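Local coordinates for protein methionine gamma-lyase (Trichomonas vaginalis, PDB 1PFF) that belongs to the Cys/Met metabolism family of pyridoxal-phosphate-dependent enzymes and has the two-sheet architecture of the aminotransferase clan, at residues Phe250-Leu255 with Asn305-Ser310; His266-Ala271 with Gln317-Asp322; Ser125-Asn130 with Met198-Ala203. All coordinates share one frame; numbering follows the deposited sequence.

Overall arrangement
Contacts 1 and 2 belong to the C-terminal part of the fold and contact 3 lies nearer the centre of the chain. Contact 3 closes first in sequence, whereas the segments of contacts 1 and 2 alternate (250-255, 266-271, 305-310, 317-322), weaving strands of the five-stranded sheet together with helix 316-328. The centres of contacts 1 and 2 are about 15 Å apart, and the two meet where L309 CD1 lies 3.7 Å from V268 CG1. Contact 3 is centred about 24 Å from contact 1 and about 21 Å from contact 2. The long helix 183-216 packs on 125-130 in contact 3 and, farther along, on I319 of contact 2, thus spanning from the region of the seven-stranded sheet to the C-terminal one.

Contact 1: residues Phe250-Leu255 with Asn305-Ser310; sequences FDVDGL and NLIRLS
The antiparallel pairing of strands 247-251 and 306-310 within the five-stranded C-terminal sheet brings F250 opposite I307 and D251 opposite L306. F250 and I307 form the hydrogen-bonded pair: F250 N donates to I307 O (3.0 Å), and I307 N returns a nearly straight bond to F250 O (2.9 Å, 172°). One residue on from D251, V252 N donates to N305 O at 3.2 Å, the donor tilted from the carbonyl plane.

On the F250 side of the sheet, chi1 of 62° sets CG between the backbone N and carbonyl carbon, and the ring lies across I307. I307 CB stands over one ring face, offset toward the rim, in a CH-pi contact 4.2 Å from the centroid. I307 CD1 meets F250 CE2 at 3.8 Å and also touches both methyls of V252. The phenyl ring and the branched side chains of I307 and V252 fill a buried face that helices 255-263 and 316-328 cover. On the other face D251 OD1 lies 3.5 Å from L306 CD1.

Beyond D253, the centre of an inverse gamma turn, G254 occupies the N-cap position, right before helix 255-263; at its phi of 99° a CB would press on the D253 carbonyl O, so glycine suits the turn. The chemistry thus divides by face: apolar packing toward the helices on one, and the carboxylate of partly exposed D251, its OD2 hydrogen-bonded to Y224, on the other.

Contact 2: residues His266-Ala271 with Gln317-Asp322; sequences HVVSLA and QDIIDD
D322, on helix 316-328, meets the turn H266-V268 that leads into strand 269-270, an edge strand of the C-terminal sheet within this chain, so the contact is helix-to-loop packing fastened by a carboxylate that receives backbone N-H groups.

Hydrogen bonding comes first. With CG anti to its backbone N (chi1 -168°), D322 projects its carboxylate off the helix toward the turn. H266 N makes a bifurcated hydrogen bond, 2.9 Å to each of D322 OD1 and D322 OD2, each oxygen offering its syn lone pair. V268 N approaches D322 OD2 almost along its C-O bond, at 2.8 Å and 167°, so OD2 accepts from two donors. An aspartate fits here because its short side chain holds both acceptors in one rigid, flat group; the donors around this buried carboxylate would be expected to stabilise its negative charge.

Apolar packing lies beside this grip. V268 CG2 meets I319 CG2 at 4.0 Å, the two branched side chains crossing at about a right angle; I319 also packs on N206 and V210 of helix 183-216, and V268 on I281 of the adjacent strand.

Van der Waals contacts flank the carboxylate. V267 CB rests 3.7 Å from D322 OD2. The other is at a ring edge: D322 OD1 lies in the plane of the H266 imidazole, 3.5 Å from H266 CD2, with ring and carboxylate planes turned 50° apart.

Contact 3: residues Ser125-Asn130 with Met198-Ala203; sequences SPILTN and MRVKRA
V200, on the long helix 183-216, turns its side chain toward the short, weakly bonded helix 125-128, and its two methyls meet S125, I127 and L128. The contact is buried packing between side chains. With CG1 anti to its backbone N (chi1 163°), V200 sends that methyl to meet L128 tip to tip: V200 CG1 lies 3.6 Å from L128 CG and 3.8 Å from each of L128 CD1 and CD2, so it faces the fork of the leucine. I127 crosses V200 obliquely, with I127 CB 3.7 Å from V200 CG1. S125 OG lies against both methyls, 3.5 Å from V200 CG2 and 3.6 Å from V200 CG1. A valine suits this place, since its branch at CB lets both methyls cover the serine while CG1 alone of the two meets the leucine, without a long chain to accommodate.

S125 OG is not left to the apolar methyls alone. It accepts from I127 N at 3.1 Å, an ST turn that suits a serine at the start of so short a helix, where S125 O also takes bonds from both L128 N and T129 N.

K201, one residue on, lies at about a right angle to I127. Its chain is extended beyond CG, so that K201 CE reaches I127 CG2 at 3.6 Å; the methylenes serve as apolar surface while NZ forms a salt bridge with D197 in the preceding helical turn.

A 1,2-ethanediol molecule, probably carried over from the crystallisation liquor, is bound about 4 Å from the I127 side chain. Helix 125-128 follows strand 116-120 of the seven-stranded sheet and is flanked by helix 2-11, with L10 touching both P126 and I127; helix 183-216 meanwhile brings K201 against N315 of the second subunit.

Contact 1: residues Phe250-Leu255 with Asn305-Ser310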
loop_
_atom_site.group_PDB
_atom_site.type_symbol
_atom_site.label_atom_id
_atom_site.label_comp_id
_atom_site.label_asym_id
_atom_site.label_seq_id
_atom_site.Cartn_x
_atom_site.Cartn_y
_atom_site.Cartn_z
ATOM N N PHE A 250 18.069 29.883 -15.137
ATOM C CA PHE A 250 19.128 30.650 -15.766
ATOM C C PHE A 250 18.950 30.702 -17.267
ATOM O O PHE A 250 18.373 29.782 -17.872
ATOM C CB PHE A 250 20.538 30.166 -15.360
ATOM C CG PHE A 250 20.852 28.755 -15.759
ATOM C CD1 PHE A 250 20.480 27.684 -14.946
ATOM C CD2 PHE A 250 21.574 28.491 -16.927
ATOM C CE1 PHE A 250 20.796 26.361 -15.313
ATOM C CE2 PHE A 250 21.888 27.172 -17.300
ATOM C CZ PHE A 250 21.500 26.116 -16.489
ATOM N N ASP A 251 19.421 31.805 -17.844
ATOM C CA ASP A 251 19.469 31.961 -19.288
ATOM C C ASP A 251 20.785 31.452 -19.843
ATOM O O ASP A 251 21.863 31.721 -19.297
ATOM C CB ASP A 251 19.282 33.423 -19.696
ATOM C CG ASP A 251 17.882 33.922 -19.447
ATOM O OD1 ASP A 251 16.941 33.092 -19.401
ATOM O OD2 ASP A 251 17.634 35.135 -19.271
ATOM N N VAL A 252 20.678 30.691 -20.923
ATOM C CA VAL A 252 21.803 30.508 -21.818
ATOM C C VAL A 252 21.467 31.244 -23.118
ATOM O O VAL A 252 20.390 31.839 -23.274
ATOM C CB VAL A 252 22.157 29.026 -22.093
ATOM C CG1 VAL A 252 22.683 28.335 -20.821
ATOM C CG2 VAL A 252 20.973 28.266 -22.708
ATOM N N ASP A 253 22.628 31.395 -24.265
ATOM C CA ASP A 253 22.422 32.148 -25.487
ATOM C C ASP A 253 21.587 31.344 -26.484
ATOM O O ASP A 253 22.123 30.792 -27.442
ATOM C CB ASP A 253 23.777 32.516 -26.069
ATOM C CG ASP A 253 23.689 33.600 -27.106
ATOM O OD1 ASP A 253 22.591 34.164 -27.312
ATOM O OD2 ASP A 253 24.686 33.953 -27.764
ATOM N N GLY A 254 20.274 31.288 -26.258
ATOM C CA GLY A 254 19.365 30.694 -27.232
ATOM C C GLY A 254 18.912 29.265 -26.994
ATOM O O GLY A 254 19.549 28.508 -26.261
ATOM N N LEU A 255 17.811 28.892 -27.646
ATOM C CA LEU A 255 17.190 27.578 -27.470
ATOM C C LEU A 255 18.114 26.413 -27.833
ATOM O O LEU A 255 18.170 25.396 -27.124
ATOM C CB LEU A 255 15.905 27.492 -28.295
ATOM C CG LEU A 255 15.080 26.208 -28.178
ATOM C CD1 LEU A 255 13.585 26.529 -28.270
ATOM C CD2 LEU A 255 15.486 25.188 -29.242
ATOM N N ASN A 305 15.266 31.146 -23.925
ATOM C CA ASN A 305 16.592 31.099 -23.301
ATOM C C ASN A 305 16.605 30.299 -21.991
ATOM O O ASN A 305 17.670 29.855 -21.546
ATOM C CB ASN A 305 17.104 32.514 -22.988
ATOM C CG ASN A 305 17.261 33.395 -24.219
ATOM O OD1 ASN A 305 17.016 34.608 -24.153
ATOM N ND2 ASN A 305 17.706 32.813 -25.331
ATOM N N LEU A 306 15.429 30.137 -21.380
ATOM C CA LEU A 306 15.323 29.729 -19.974
ATOM C C LEU A 306 15.448 28.231 -19.684
ATOM O O LEU A 306 14.744 27.416 -20.269
ATOM C CB LEU A 306 14.029 30.255 -19.350
ATOM C CG LEU A 306 14.013 30.219 -17.815
ATOM C CD1 LEU A 306 14.829 31.372 -17.228
ATOM C CD2 LEU A 306 12.581 30.234 -17.295
ATOM N N ILE A 307 16.354 27.897 -18.763
ATOM C CA ILE A 307 16.469 26.554 -18.200
ATOM C C ILE A 307 16.055 26.606 -16.726
ATOM O O ILE A 307 16.442 27.522 -16.002
ATOM C CB ILE A 307 17.922 26.025 -18.333
ATOM C CG1 ILE A 307 18.279 25.789 -19.798
ATOM C CG2 ILE A 307 18.095 24.721 -17.541
ATOM C CD1 ILE A 307 19.773 25.660 -20.067
ATOM N N ARG A 308 15.252 25.635 -16.292
ATOM C CA ARG A 308 14.847 25.551 -14.890
ATOM C C ARG A 308 15.523 24.354 -14.269
ATOM O O ARG A 308 15.487 23.244 -14.826
ATOM C CB ARG A 308 13.336 25.383 -14.756
ATOM C CG ARG A 308 12.504 26.615 -15.069
ATOM C CD ARG A 308 11.003 26.362 -14.936
ATOM N NE ARG A 308 10.538 26.399 -13.547
ATOM C CZ ARG A 308 9.723 25.500 -12.995
ATOM N NH1 ARG A 308 9.265 24.469 -13.702
ATOM N NH2 ARG A 308 9.360 25.628 -11.725
ATOM N N LEU A 309 16.128 24.581 -13.107
ATOM C CA LEU A 309 16.879 23.551 -12.410
ATOM C C LEU A 309 16.344 23.402 -10.993
ATOM O O LEU A 309 16.294 24.375 -10.230
ATOM C CB LEU A 309 18.373 23.911 -12.396
ATOM C CG LEU A 309 19.309 23.135 -11.457
ATOM C CD1 LEU A 309 19.351 21.638 -11.811
ATOM C CD2 LEU A 309 20.705 23.741 -11.502
ATOM N N SER A 310 15.914 22.184 -10.666
ATOM C CA SER A 310 15.521 21.841 -9.319
ATOM C C SER A 310 16.693 21.101 -8.682
ATOM O O SER A 310 16.989 19.969 -9.057
ATOM C CB SER A 310 14.274 20.956 -9.367
ATOM O OG SER A 310 13.925 20.509 -8.088
#

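Contact 2: residues His266-Ala271 with Gln317-Asp322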
loop_
_atom_site.group_PDB
_atom_site.type_symbol
_atom_site.label_atom_id
_atom_site.label_comp_id
_atom_site.label_asym_id
_atom_site.label_seq_id
_atom_site.Cartn_x
_atom_site.Cartn_y
_atom_site.Cartn_z
ATOM N N HIS A 266 23.868 14.493 -16.921
ATOM C CA HIS A 266 23.875 13.075 -16.601
ATOM C C HIS A 266 23.328 12.855 -15.187
ATOM O O HIS A 266 22.273 12.233 -15.020
ATOM C CB HIS A 266 25.287 12.495 -16.785
ATOM C CG HIS A 266 25.885 12.778 -18.136
ATOM N ND1 HIS A 266 25.840 11.875 -19.178
ATOM C CD2 HIS A 266 26.537 13.865 -18.614
ATOM C CE1 HIS A 266 26.436 12.391 -20.238
ATOM N NE2 HIS A 266 26.868 13.599 -19.923
ATOM N N VAL A 267 24.026 13.396 -14.187
ATOM C CA VAL A 267 23.626 13.294 -12.779
ATOM C C VAL A 267 22.340 14.084 -12.535
ATOM O O VAL A 267 21.427 13.631 -11.833
ATOM C CB VAL A 267 24.763 13.789 -11.849
ATOM C CG1 VAL A 267 24.291 13.928 -10.405
ATOM C CG2 VAL A 267 25.953 12.855 -11.937
ATOM N N VAL A 268 22.281 15.273 -13.125
ATOM C CA VAL A 268 21.047 16.044 -13.191
ATOM C C VAL A 268 20.200 15.487 -14.356
ATOM O O VAL A 268 20.636 15.496 -15.505
ATOM C CB VAL A 268 21.364 17.541 -13.396
ATOM C CG1 VAL A 268 20.100 18.367 -13.391
ATOM C CG2 VAL A 268 22.333 18.035 -12.321
ATOM N N SER A 269 19.007 14.982 -14.057
ATOM C CA SER A 269 18.181 14.335 -15.083
ATOM C C SER A 269 17.117 15.259 -15.676
ATOM O O SER A 269 16.616 16.158 -15.005
ATOM C CB SER A 269 17.512 13.075 -14.528
ATOM O OG SER A 269 18.417 12.323 -13.743
ATOM N N LEU A 270 16.775 15.017 -16.940
ATOM C CA LEU A 270 15.676 15.724 -17.589
ATOM C C LEU A 270 14.343 15.289 -16.994
ATOM O O LEU A 270 14.149 14.112 -16.662
ATOM C CB LEU A 270 15.689 15.486 -19.109
ATOM C CG LEU A 270 16.944 15.822 -19.918
ATOM C CD1 LEU A 270 16.704 15.560 -21.408
ATOM C CD2 LEU A 270 17.382 17.249 -19.713
ATOM N N ALA A 271 13.435 16.246 -16.837
ATOM C CA ALA A 271 12.132 15.992 -16.239
ATOM C C ALA A 271 11.140 17.069 -16.651
ATOM O O ALA A 271 11.511 18.239 -16.781
ATOM C CB ALA A 271 12.244 15.934 -14.710
ATOM N N GLN A 317 29.335 18.816 -5.310
ATOM C CA GLN A 317 30.435 18.786 -6.270
ATOM C C GLN A 317 30.072 17.956 -7.504
ATOM O O GLN A 317 30.420 18.333 -8.610
ATOM C CB GLN A 317 31.719 18.270 -5.614
ATOM C CG GLN A 317 33.019 18.696 -6.318
ATOM C CD GLN A 317 33.005 20.146 -6.781
ATOM O OE1 GLN A 317 32.898 21.059 -5.962
ATOM N NE2 GLN A 317 33.090 20.359 -8.096
ATOM N N ASP A 318 29.369 16.837 -7.302
ATOM C CA ASP A 318 28.879 16.011 -8.410
ATOM C C ASP A 318 27.905 16.769 -9.303
ATOM O O ASP A 318 27.928 16.621 -10.528
ATOM C CB ASP A 318 28.171 14.768 -7.891
ATOM C CG ASP A 318 29.101 13.806 -7.195
ATOM O OD1 ASP A 318 30.328 13.837 -7.454
ATOM O OD2 ASP A 318 28.668 12.974 -6.376
ATOM N N ILE A 319 27.044 17.570 -8.681
ATOM C CA ILE A 319 26.088 18.378 -9.422
ATOM C C ILE A 319 26.848 19.416 -10.236
ATOM O O ILE A 319 26.606 19.556 -11.430
ATOM C CB ILE A 319 25.068 19.062 -8.471
ATOM C CG1 ILE A 319 24.309 18.014 -7.636
ATOM C CG2 ILE A 319 24.108 19.953 -9.261
ATOM C CD1 ILE A 319 23.394 18.627 -6.550
ATOM N N ILE A 320 27.773 20.124 -9.587
ATOM C CA ILE A 320 28.570 21.148 -10.264
ATOM C C ILE A 320 29.396 20.531 -11.402
ATOM O O ILE A 320 29.437 21.076 -12.505
ATOM C CB ILE A 320 29.443 21.957 -9.251
ATOM C CG1 ILE A 320 28.538 22.837 -8.365
ATOM C CG2 ILE A 320 30.451 22.851 -9.978
ATOM C CD1 ILE A 320 29.241 23.448 -7.138
ATOM N N ASP A 321 30.019 19.385 -11.139
ATOM C CA ASP A 321 30.814 18.685 -12.161
ATOM C C ASP A 321 30.007 18.410 -13.433
ATOM O O ASP A 321 30.485 18.653 -14.540
ATOM C CB ASP A 321 31.395 17.373 -11.599
ATOM C CG ASP A 321 32.535 17.608 -10.625
ATOM O OD1 ASP A 321 33.004 18.764 -10.520
ATOM O OD2 ASP A 321 33.028 16.703 -9.907
ATOM N N ASP A 322 28.783 17.919 -13.257
ATOM C CA ASP A 322 27.870 17.592 -14.356
ATOM C C ASP A 322 27.544 18.820 -15.204
ATOM O O ASP A 322 27.648 18.789 -16.436
ATOM C CB ASP A 322 26.584 16.998 -13.775
ATOM C CG ASP A 322 25.679 16.366 -14.823
ATOM O OD1 ASP A 322 26.149 16.010 -15.917
ATOM O OD2 ASP A 322 24.462 16.172 -14.621
#

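Contact 3: residues Ser125-Asn130 with Met198-Ala203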
loop_
_atom_site.group_PDB
_atom_site.type_symbol
_atom_site.label_atom_id
_atom_site.label_comp_id
_atom_site.label_asym_id
_atom_site.label_seq_id
_atom_site.Cartn_x
_atom_site.Cartn_y
_atom_site.Cartn_z
ATOM N N SER A 125 8.499 25.837 1.060
ATOM C CA SER A 125 8.148 24.798 2.052
ATOM C C SER A 125 8.028 25.408 3.458
ATOM O O SER A 125 8.573 26.489 3.704
ATOM C CB SER A 125 9.173 23.649 2.050
ATOM O OG SER A 125 10.138 23.851 3.068
ATOM N N PRO A 126 7.340 24.720 4.377
ATOM C CA PRO A 126 7.171 25.208 5.757
ATOM C C PRO A 126 8.511 25.316 6.492
ATOM O O PRO A 126 8.591 26.034 7.487
ATOM C CB PRO A 126 6.310 24.122 6.414
ATOM C CG PRO A 126 5.651 23.409 5.258
ATOM C CD PRO A 126 6.702 23.401 4.186
ATOM N N ILE A 127 9.542 24.636 5.989
ATOM C CA ILE A 127 10.897 24.727 6.550
ATOM C C ILE A 127 11.523 26.121 6.366
ATOM O O ILE A 127 12.252 26.589 7.238
ATOM C CB ILE A 127 11.835 23.611 5.962
ATOM C CG1 ILE A 127 11.244 22.210 6.161
ATOM C CG2 ILE A 127 13.256 23.676 6.569
ATOM C CD1 ILE A 127 10.854 21.871 7.626
ATOM N N LEU A 128 11.215 26.795 5.257
ATOM C CA LEU A 128 11.914 28.036 4.921
ATOM C C LEU A 128 11.096 29.310 5.098
ATOM O O LEU A 128 11.648 30.356 5.434
ATOM C CB LEU A 128 12.462 27.963 3.499
ATOM C CG LEU A 128 13.433 26.816 3.196
ATOM C CD1 LEU A 128 14.003 26.975 1.779
ATOM C CD2 LEU A 128 14.539 26.676 4.244
ATOM N N THR A 129 9.789 29.213 4.854
ATOM C CA THR A 129 8.871 30.346 4.981
ATOM C C THR A 129 7.581 29.900 5.654
ATOM O O THR A 129 7.045 28.837 5.342
ATOM C CB THR A 129 8.565 30.933 3.573
ATOM O OG1 THR A 129 9.782 31.446 3.014
ATOM C CG2 THR A 129 7.648 32.181 3.650
ATOM N N ASN A 130 7.081 30.727 6.572
ATOM C CA ASN A 130 5.766 30.496 7.164
ATOM C C ASN A 130 4.861 31.693 6.910
ATOM O O ASN A 130 4.774 32.585 7.752
ATOM C CB ASN A 130 5.903 30.208 8.664
ATOM C CG ASN A 130 6.802 29.011 8.937
ATOM O OD1 ASN A 130 7.837 29.125 9.614
ATOM N ND2 ASN A 130 6.427 27.864 8.385
ATOM N N MET A 198 15.687 17.950 6.652
ATOM C CA MET A 198 16.939 17.522 6.038
ATOM C C MET A 198 16.971 17.782 4.526
ATOM O O MET A 198 17.923 18.360 4.010
ATOM C CB MET A 198 17.149 16.031 6.346
ATOM C CG MET A 198 18.349 15.371 5.700
ATOM S SD MET A 198 18.085 13.566 5.769
ATOM C CE MET A 198 17.139 13.289 4.315
ATOM N N ARG A 199 15.932 17.348 3.822
ATOM C CA ARG A 199 15.904 17.432 2.359
ATOM C C ARG A 199 15.814 18.877 1.859
ATOM O O ARG A 199 16.469 19.248 0.876
ATOM C CB ARG A 199 14.742 16.593 1.809
ATOM C CG ARG A 199 15.055 15.078 1.724
ATOM C CD ARG A 199 13.904 14.190 1.222
ATOM N NE ARG A 199 12.738 14.212 2.114
ATOM C CZ ARG A 199 11.666 14.984 1.929
ATOM N NH1 ARG A 199 11.613 15.810 0.884
ATOM N NH2 ARG A 199 10.654 14.934 2.784
ATOM N N VAL A 200 14.999 19.688 2.527
ATOM C CA VAL A 200 14.832 21.081 2.123
ATOM C C VAL A 200 16.110 21.883 2.350
ATOM O O VAL A 200 16.546 22.637 1.466
ATOM C CB VAL A 200 13.630 21.734 2.817
ATOM C CG1 VAL A 200 13.696 23.278 2.728
ATOM C CG2 VAL A 200 12.348 21.242 2.174
ATOM N N LYS A 201 16.726 21.690 3.512
ATOM C CA LYS A 201 17.920 22.448 3.871
ATOM C C LYS A 201 19.156 22.043 3.073
ATOM O O LYS A 201 19.894 22.908 2.591
ATOM C CB LYS A 201 18.163 22.370 5.386
ATOM C CG LYS A 201 17.031 23.038 6.189
ATOM C CD LYS A 201 17.346 23.138 7.676
ATOM C CE LYS A 201 16.389 24.120 8.345
ATOM N NZ LYS A 201 16.251 23.849 9.791
ATOM N N ARG A 202 19.378 20.743 2.905
ATOM C CA ARG A 202 20.499 20.301 2.056
ATOM C C ARG A 202 20.338 20.750 0.603
ATOM O O ARG A 202 21.308 21.198 -0.013
ATOM C CB ARG A 202 20.727 18.790 2.126
ATOM C CG ARG A 202 22.005 18.327 1.361
ATOM C CD ARG A 202 23.322 18.559 2.121
ATOM N NE ARG A 202 23.757 17.340 2.816
ATOM C CZ ARG A 202 24.318 17.303 4.027
ATOM N NH1 ARG A 202 24.540 18.418 4.710
ATOM N NH2 ARG A 202 24.661 16.136 4.564
ATOM N N ALA A 203 19.129 20.629 0.052
ATOM C CA ALA A 203 18.897 21.114 -1.319
ATOM C C ALA A 203 19.155 22.618 -1.447
ATOM O O ALA A 203 19.788 23.058 -2.416
ATOM C CB ALA A 203 17.496 20.771 -1.795
#